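Local coordinates for CBS domain-containing protein CBSX1, chloroplastic (Arabidopsis thaliana, PDB 4GQW), which is a chloroplast CBS-pair protein that probably regulates thioredoxins, at residues V20-T25 with F41-E46. Numbering follows the deposited sequence.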
# COMPACT_ATOMS: atom_id res chain seq x y z
N VAL A 20 3.02 15.60 5.19
CA VAL A 20 3.30 16.56 4.14
C VAL A 20 2.40 17.78 4.35
O VAL A 20 1.30 17.65 4.90
CB VAL A 20 3.09 15.91 2.75
CG1 VAL A 20 2.26 16.79 1.83
CG2 VAL A 20 4.42 15.57 2.11
N LYS A 21 2.86 18.96 3.97
CA LYS A 21 2.08 20.17 4.13
C LYS A 21 1.51 20.60 2.78
O LYS A 21 1.99 20.15 1.75
CB LYS A 21 2.94 21.27 4.75
CG LYS A 21 3.68 20.77 5.98
CD LYS A 21 4.27 21.89 6.81
CE LYS A 21 4.99 21.29 8.02
NZ LYS A 21 5.51 22.32 8.95
N PRO A 22 0.48 21.47 2.78
CA PRO A 22 -0.06 21.92 1.49
C PRO A 22 0.96 22.73 0.69
O PRO A 22 0.79 22.92 -0.51
CB PRO A 22 -1.22 22.82 1.89
CG PRO A 22 -1.58 22.40 3.26
CD PRO A 22 -0.31 21.97 3.91
N THR A 23 2.01 23.20 1.36
CA THR A 23 3.04 23.99 0.71
C THR A 23 4.02 23.07 -0.00
O THR A 23 4.79 23.51 -0.86
CB THR A 23 3.80 24.85 1.72
OG1 THR A 23 4.55 24.00 2.60
CG2 THR A 23 2.82 25.67 2.54
N THR A 24 3.99 21.80 0.37
CA THR A 24 4.88 20.80 -0.20
C THR A 24 4.65 20.66 -1.70
O THR A 24 3.50 20.66 -2.16
CB THR A 24 4.70 19.43 0.48
OG1 THR A 24 4.73 19.60 1.90
CG2 THR A 24 5.78 18.46 0.06
N THR A 25 5.73 20.57 -2.46
CA THR A 25 5.64 20.39 -3.90
C THR A 25 5.44 18.92 -4.22
O THR A 25 5.78 18.05 -3.42
CB THR A 25 6.91 20.87 -4.63
OG1 THR A 25 7.94 19.89 -4.52
CG2 THR A 25 7.40 22.18 -4.04
N PHE A 41 0.33 10.24 2.10
CA PHE A 41 0.45 10.81 3.44
C PHE A 41 -0.78 11.60 3.82
O PHE A 41 -1.57 11.99 2.97
CB PHE A 41 1.65 11.75 3.56
CG PHE A 41 2.58 11.73 2.39
CD1 PHE A 41 3.76 11.02 2.45
CD2 PHE A 41 2.29 12.45 1.24
CE1 PHE A 41 4.63 11.01 1.39
CE2 PHE A 41 3.15 12.44 0.18
CZ PHE A 41 4.33 11.72 0.25
N PRO A 42 -0.94 11.85 5.13
CA PRO A 42 -1.87 12.87 5.60
C PRO A 42 -1.24 14.24 5.43
O PRO A 42 -0.02 14.38 5.50
CB PRO A 42 -2.02 12.54 7.08
CG PRO A 42 -0.74 11.90 7.44
CD PRO A 42 -0.36 11.08 6.25
N VAL A 43 -2.08 15.25 5.20
CA VAL A 43 -1.61 16.60 5.02
C VAL A 43 -2.02 17.46 6.20
O VAL A 43 -3.21 17.55 6.53
CB VAL A 43 -2.15 17.22 3.73
CG1 VAL A 43 -1.42 18.51 3.41
CG2 VAL A 43 -2.01 16.25 2.58
N ILE A 44 -1.03 18.07 6.84
CA ILE A 44 -1.25 18.92 8.00
C ILE A 44 -0.84 20.35 7.70
O ILE A 44 -0.10 20.62 6.75
CB ILE A 44 -0.40 18.47 9.19
CG1 ILE A 44 1.08 18.56 8.83
CG2 ILE A 44 -0.77 17.06 9.60
CD1 ILE A 44 2.02 18.27 9.97
N ASP A 45 -1.31 21.27 8.54
CA ASP A 45 -0.85 22.65 8.47
C ASP A 45 0.35 22.86 9.38
O ASP A 45 1.00 21.89 9.79
CB ASP A 45 -1.98 23.64 8.78
CG ASP A 45 -2.56 23.48 10.17
OD1 ASP A 45 -3.55 24.18 10.47
OD2 ASP A 45 -2.05 22.66 10.96
N GLU A 46 0.66 24.11 9.70
CA GLU A 46 1.83 24.42 10.50
C GLU A 46 1.57 24.17 11.98
O GLU A 46 2.50 24.00 12.77
CB GLU A 46 2.27 25.87 10.26
CG GLU A 46 2.39 26.25 8.79
CD GLU A 46 3.43 25.44 8.05
OE1 GLU A 46 4.38 24.94 8.70
OE2 GLU A 46 3.32 25.31 6.81
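Val-20 lies alongside Val-43 as a single beta bridge of parallel sense: its N donates to Pro-42 O at 3.3 Å, and its carbonyl O accepts from Ile-44 N at 3.1 Å, so both backbone polar atoms of Val-20 are spent on the residues flanking Val-43. Val-43 CA adds a CA-H...O contact to the same Val-20 O.

The side chain of Val-20 sets its CG2 methyl over one face of the Phe-41 ring, 4.0 Å from the centroid and shifted toward the CD2–CE2 rim, a CH-pi contact. Val-43 CG1 is anti to the backbone N (chi1 -168°), which lays this methyl 3.7 Å from Pro-22 CD. Pro-22 CD also rests on Ile-44 O. Farther out, the extended chain of Lys-21 crosses the bent Glu-46 side chain at about a right angle, and Lys-21 NZ makes a salt bridge to Glu-46 OE1 at 2.9 Å, on the syn side but 34° out of the carboxylate plane. After Lys-21 the chain reverses in a type I turn that runs to Thr-24, where Lys-21 O takes both Thr-24 N and Thr-24 OG1 from the same face of its plane.

The contact belongs to the first CBS motif, where the bridge puts the loop residue Val-20, ahead of helix 26-35, along the outer edge of strand 40-44, in parallel sense beside an otherwise antiparallel sheet; strand 50-55 pairs along that strand's other edge. Phe-41 also packs on Ala-29, Leu-32 and Leu-33 of helix 26-35, while Val-87 of helix 87-90 touches Val-20, Thr-24 and Val-43.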